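Local atomic coordinates of colicin-D (Escherichia coli, PDB entry 5ZNM), a protein that kills Escherichia coli and closely related bacteria by inhibiting protein synthesis, acting through a C-terminal tRNase domain that follows the central domain. Residues P199-A204 with N282-S287; V347-N352 with I380-G385. All blocks are in the same frame, centred on the assembly; numbering follows the deposited sequence.

Contact 1: P199-A204 with N282-S287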
loop_
_atom_site.group_PDB
_atom_site.type_symbol
_atom_site.label_atom_id
_atom_site.label_comp_id
_atom_site.label_asym_id
_atom_site.label_seq_id
_atom_site.Cartn_x
_atom_site.Cartn_y
_atom_site.Cartn_z
ATOM N N PRO A 199 -3.135 24.764 -17.176
ATOM C CA PRO A 199 -2.835 25.861 -18.102
ATOM C C PRO A 199 -1.448 25.714 -18.715
ATOM O O PRO A 199 -0.538 25.123 -18.130
ATOM C CB PRO A 199 -2.913 27.112 -17.219
ATOM C CG PRO A 199 -2.752 26.614 -15.822
ATOM C CD PRO A 199 -3.358 25.238 -15.798
ATOM N N ALA A 200 -1.318 26.254 -19.919
ATOM C CA ALA A 200 -0.016 26.463 -20.523
ATOM C C ALA A 200 0.826 27.370 -19.634
ATOM O O ALA A 200 0.303 28.213 -18.902
ATOM C CB ALA A 200 -0.171 27.076 -21.917
ATOM N N VAL A 201 2.146 27.169 -19.690
ATOM C CA VAL A 201 3.130 27.982 -18.976
ATOM C C VAL A 201 4.286 28.262 -19.935
ATOM O O VAL A 201 4.378 27.680 -21.013
ATOM C CB VAL A 201 3.657 27.279 -17.708
ATOM C CG1 VAL A 201 2.533 27.026 -16.702
ATOM C CG2 VAL A 201 4.322 25.951 -18.099
ATOM N N VAL A 202 5.185 29.154 -19.527
ATOM C CA VAL A 202 6.417 29.353 -20.288
ATOM C C VAL A 202 7.181 28.034 -20.348
ATOM O O VAL A 202 7.620 27.509 -19.318
ATOM C CB VAL A 202 7.283 30.463 -19.671
ATOM C CG1 VAL A 202 8.687 30.487 -20.304
ATOM C CG2 VAL A 202 6.606 31.801 -19.810
ATOM N N GLY A 203 7.335 27.486 -21.553
ATOM C CA GLY A 203 8.028 26.229 -21.744
ATOM C C GLY A 203 7.167 24.994 -21.867
ATOM O O GLY A 203 7.714 23.891 -22.002
ATOM N N ALA A 204 5.839 25.133 -21.847
ATOM C CA ALA A 204 5.047 23.922 -21.956
ATOM C C ALA A 204 3.622 24.259 -22.373
ATOM O O ALA A 204 3.078 25.260 -21.899
ATOM C CB ALA A 204 5.029 23.145 -20.630
ATOM N N ASN A 282 6.287 17.389 -13.051
ATOM C CA ASN A 282 7.669 17.757 -13.330
ATOM C C ASN A 282 7.754 19.200 -13.806
ATOM O O ASN A 282 6.851 19.717 -14.480
ATOM C CB ASN A 282 8.279 16.837 -14.398
ATOM C CG ASN A 282 7.514 16.871 -15.699
ATOM O OD1 ASN A 282 6.469 16.224 -15.823
ATOM N ND2 ASN A 282 8.025 17.624 -16.683
ATOM N N ASP A 283 8.855 19.845 -13.443
ATOM C CA ASP A 283 9.251 21.094 -14.082
ATOM C C ASP A 283 9.224 20.926 -15.603
ATOM O O ASP A 283 9.693 19.904 -16.114
ATOM C CB ASP A 283 10.661 21.471 -13.617
ATOM C CG ASP A 283 11.071 22.881 -14.026
ATOM O OD1 ASP A 283 11.171 23.162 -15.241
ATOM O OD2 ASP A 283 11.332 23.701 -13.123
ATOM N N PRO A 284 8.688 21.899 -16.362
ATOM C CA PRO A 284 8.676 21.760 -17.828
ATOM C C PRO A 284 10.044 21.465 -18.411
ATOM O O PRO A 284 10.146 20.828 -19.467
ATOM C CB PRO A 284 8.156 23.125 -18.305
ATOM C CG PRO A 284 7.395 23.659 -17.169
ATOM C CD PRO A 284 8.030 23.141 -15.921
ATOM N N LEU A 285 11.108 21.885 -17.739
ATOM C CA LEU A 285 12.450 21.714 -18.280
ATOM C C LEU A 285 13.102 20.419 -17.833
ATOM O O LEU A 285 14.220 20.127 -18.272
ATOM C CB LEU A 285 13.340 22.896 -17.881
ATOM C CG LEU A 285 12.983 24.269 -18.471
ATOM C CD1 LEU A 285 13.832 25.361 -17.817
ATOM C CD2 LEU A 285 13.141 24.289 -20.001
ATOM N N ASP A 286 12.443 19.646 -16.969
ATOM C CA ASP A 286 12.967 18.373 -16.485
ATOM C C ASP A 286 12.088 17.274 -17.063
ATOM O O ASP A 286 11.010 16.987 -16.535
ATOM C CB ASP A 286 12.997 18.336 -14.959
ATOM C CG ASP A 286 14.081 19.222 -14.385
ATOM O OD1 ASP A 286 14.268 20.338 -14.905
ATOM O OD2 ASP A 286 14.753 18.808 -13.425
ATOM N N SER A 287 12.576 16.639 -18.125
ATOM C CA SER A 287 11.753 15.769 -18.954
ATOM C C SER A 287 12.447 14.460 -19.314
ATOM O O SER A 287 12.054 13.818 -20.296
ATOM C CB SER A 287 11.367 16.481 -20.253
ATOM O OG SER A 287 12.538 16.722 -21.033
HETATM O O HOH W 1 7.823 20.495 -21.665
#

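Contact 2: V347-N352 with I380-G385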
loop_
_atom_site.group_PDB
_atom_site.type_symbol
_atom_site.label_atom_id
_atom_site.label_comp_id
_atom_site.label_asym_id
_atom_site.label_seq_id
_atom_site.Cartn_x
_atom_site.Cartn_y
_atom_site.Cartn_z
ATOM N N VAL A 347 25.349 11.074 -31.903
ATOM C CA VAL A 347 25.547 12.479 -32.261
ATOM C C VAL A 347 24.608 12.813 -33.413
ATOM O O VAL A 347 24.526 12.058 -34.391
ATOM C CB VAL A 347 27.015 12.780 -32.637
ATOM C CG1 VAL A 347 27.165 14.224 -33.034
ATOM C CG2 VAL A 347 27.980 12.448 -31.469
ATOM N N TYR A 348 23.912 13.945 -33.305
ATOM C CA TYR A 348 22.947 14.390 -34.309
ATOM C C TYR A 348 23.475 15.667 -34.939
ATOM O O TYR A 348 23.657 16.674 -34.249
ATOM C CB TYR A 348 21.553 14.590 -33.699
ATOM C CG TYR A 348 21.010 13.259 -33.244
ATOM C CD1 TYR A 348 20.437 12.375 -34.153
ATOM C CD2 TYR A 348 21.123 12.861 -31.923
ATOM C CE1 TYR A 348 19.978 11.134 -33.743
ATOM C CE2 TYR A 348 20.660 11.629 -31.507
ATOM C CZ TYR A 348 20.094 10.774 -32.420
ATOM O OH TYR A 348 19.640 9.545 -31.999
ATOM N N PHE A 349 23.767 15.600 -36.234
ATOM C CA PHE A 349 24.488 16.646 -36.952
ATOM C C PHE A 349 23.563 17.328 -37.947
ATOM O O PHE A 349 22.759 16.662 -38.611
ATOM C CB PHE A 349 25.687 16.039 -37.687
ATOM C CG PHE A 349 26.422 17.007 -38.577
ATOM C CD1 PHE A 349 27.134 18.062 -38.037
ATOM C CD2 PHE A 349 26.412 16.843 -39.952
ATOM C CE1 PHE A 349 27.858 18.943 -38.870
ATOM C CE2 PHE A 349 27.116 17.727 -40.793
ATOM C CZ PHE A 349 27.840 18.771 -40.243
ATOM N N ASN A 350 23.664 18.658 -38.047
ATOM C CA ASN A 350 22.956 19.381 -39.098
ATOM C C ASN A 350 23.960 19.939 -40.091
ATOM O O ASN A 350 24.835 20.713 -39.695
ATOM C CB ASN A 350 22.097 20.506 -38.515
ATOM C CG ASN A 350 21.244 21.172 -39.567
ATOM O OD1 ASN A 350 21.727 22.008 -40.325
ATOM N ND2 ASN A 350 19.971 20.796 -39.627
ATOM N N PRO A 351 23.882 19.597 -41.382
ATOM C CA PRO A 351 24.901 20.055 -42.335
ATOM C C PRO A 351 24.782 21.521 -42.731
ATOM O O PRO A 351 25.688 22.032 -43.395
ATOM C CB PRO A 351 24.668 19.147 -43.551
ATOM C CG PRO A 351 23.219 18.767 -43.457
ATOM C CD PRO A 351 22.922 18.661 -41.990
ATOM N N ASN A 352 23.710 22.207 -42.352
ATOM C CA ASN A 352 23.573 23.614 -42.704
ATOM C C ASN A 352 24.087 24.522 -41.599
ATOM O O ASN A 352 24.893 25.420 -41.850
ATOM C CB ASN A 352 22.116 23.943 -43.005
ATOM C CG ASN A 352 21.529 23.050 -44.064
ATOM O OD1 ASN A 352 20.445 22.496 -43.894
ATOM N ND2 ASN A 352 22.239 22.911 -45.170
ATOM N N ILE A 380 38.142 15.965 -38.304
ATOM C CA ILE A 380 38.098 14.553 -37.937
ATOM C C ILE A 380 36.653 14.097 -37.751
ATOM O O ILE A 380 36.266 13.019 -38.216
ATOM C CB ILE A 380 38.953 14.309 -36.684
ATOM C CG1 ILE A 380 40.438 14.459 -37.043
ATOM C CG2 ILE A 380 38.675 12.930 -36.084
ATOM C CD1 ILE A 380 41.344 14.416 -35.851
ATOM N N TYR A 381 35.825 14.915 -37.092
ATOM C CA TYR A 381 34.437 14.505 -36.897
ATOM C C TYR A 381 33.703 14.390 -38.229
ATOM O O TYR A 381 33.027 13.391 -38.487
ATOM C CB TYR A 381 33.689 15.472 -35.975
ATOM C CG TYR A 381 32.199 15.174 -35.990
ATOM C CD1 TYR A 381 31.700 14.017 -35.402
ATOM C CD2 TYR A 381 31.295 16.038 -36.625
ATOM C CE1 TYR A 381 30.332 13.723 -35.433
ATOM C CE2 TYR A 381 29.938 15.749 -36.659
ATOM C CZ TYR A 381 29.466 14.594 -36.069
ATOM O OH TYR A 381 28.106 14.313 -36.111
ATOM N N LEU A 382 33.799 15.417 -39.077
ATOM C CA LEU A 382 33.109 15.370 -40.365
ATOM C C LEU A 382 33.570 14.177 -41.180
ATOM O O LEU A 382 32.766 13.516 -41.842
ATOM C CB LEU A 382 33.331 16.669 -41.147
ATOM C CG LEU A 382 32.798 17.934 -40.465
ATOM C CD1 LEU A 382 33.263 19.214 -41.157
ATOM C CD2 LEU A 382 31.263 17.903 -40.373
ATOM N N GLU A 383 34.856 13.853 -41.099
ATOM C CA GLU A 383 35.389 12.772 -41.903
ATOM C C GLU A 383 35.050 11.398 -41.323
ATOM O O GLU A 383 34.764 10.466 -42.079
ATOM C CB GLU A 383 36.898 12.995 -42.067
ATOM C CG GLU A 383 37.190 14.245 -42.963
ATOM C CD GLU A 383 38.674 14.576 -43.171
ATOM O OE1 GLU A 383 39.544 14.007 -42.471
ATOM O OE2 GLU A 383 38.967 15.423 -44.048
ATOM N N THR A 384 35.027 11.251 -39.992
ATOM C CA THR A 384 34.914 9.926 -39.393
ATOM C C THR A 384 33.701 9.719 -38.501
ATOM O O THR A 384 33.392 8.563 -38.183
ATOM C CB THR A 384 36.169 9.581 -38.560
ATOM O OG1 THR A 384 36.202 10.389 -37.374
ATOM C CG2 THR A 384 37.448 9.797 -39.380
ATOM N N GLY A 385 33.013 10.776 -38.077
ATOM C CA GLY A 385 31.948 10.604 -37.106
ATOM C C GLY A 385 32.410 10.528 -35.661
ATOM O O GLY A 385 31.566 10.477 -34.758
#

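Contact 1: P199-A204 with N282-S287
Pro284 meets the loop 199-204 through its CB and CG, and the apolar contacts all converge on it. Val201 CG2 lies 3.9 Å from Pro284 CG, the two side chains crossing at about a right angle, while Ala204 CB abuts Pro284 CB at 3.9 Å. With CG1 of Val201 anti to the carbonyl carbon (chi1 -62°), CG2 is left between the backbone N and the carbonyl carbon and faces the proline.

No direct hydrogen bond joins the two loops. Water 1 bridges them instead, donating to Pro284 O at 3.2 Å and, weakly, to Gly203 O. From helix 314-329, Arg321 NH1 donates to Gly203 O and NH2, weakly, to Pro284 O.

The remaining polar bonds shape each loop separately. Val201 to Ala204 form a type II turn, with Gly203 at the positive-phi position. Asp283 to Asp286 form a type I turn, reinforced by an Asx turn in which Leu285 N donates to the anti lone pair of Asp283 OD1 at 2.8 Å. Asp283 O is gripped from opposite faces by Asn282 ND2 and Asp286 N, and Asp283 OD2 forms a salt bridge with Arg314.

Two separately braced turns thus meet through a small apolar patch, while water and arginine satisfy the carbonyls beside it, consistent with a modest surface contact between loops of the central region.

Contact 2: V347-N352 with I380-G385
The phenol oxygen of Tyr381 is set among aliphatic carbons of the strand, with Val347 CG1 only 3.2 Å from Tyr381 OH and Phe349 CB 3.4 Å from the same oxygen. Its polar need is met outside the two segments, by a hydrogen bond with Lys336 O. Lys336 also pairs through its backbone with Val347, so the hydroxyl is tied to the backbone just after edge strand 334-335.

The rings of Phe349 and Tyr381 form an offset edge-to-face pair, centroids 5.8 Å apart and planes at 70°. Tyr381 supplies the edge: its CE2 comes 3.9 Å from Phe349 CD1, which lies in the plane of the tyrosine ring. With CG anti to the backbone N (chi1 170°), Tyr381 extends from helix 376-384 toward the strand and slides past Val347, which runs the opposite way.

Farther along the phenylalanine ring, Leu382 crosses at about a right angle and brings CD2 to 3.5 Å from Phe349 CZ. Val356 of the next strand, 355-359, touches Val347, Phe349 and Tyr381.

The axes of helix segment 380-384 and strand segment 347-349 are nearly perpendicular (signed crossing angle -95°), and the chain leaves the helix at Gly385 with positive phi. This is part of the apolar packing between helix and sheet in the tRNase domain, in which the aromatic pair is joined by Val347 and Leu382 and one buried hydroxyl adds a directional bond to the chain beside the sheet.

Contact 1 and contact 2 follow one another along the chain, with centres 31 Å apart and nearest atoms separated by about 14 Å. The centre of contact 1, which joins two loops of the central region, lies about 10 Å from the centre of the chain, and that of contact 2, within the C-terminal tRNase domain, about 35 Å from it. Helix 314-329 connects their surroundings: Arg314 and Arg321 reach the loops of contact 1, whereas His327, later in the same helix, hydrogen-bonds Tyr348 O in contact 2. The loop contact is small and partly hydrated, the strand-helix contact buried and largely apolar. Neither contact is touched by the other protein chain of the assembly.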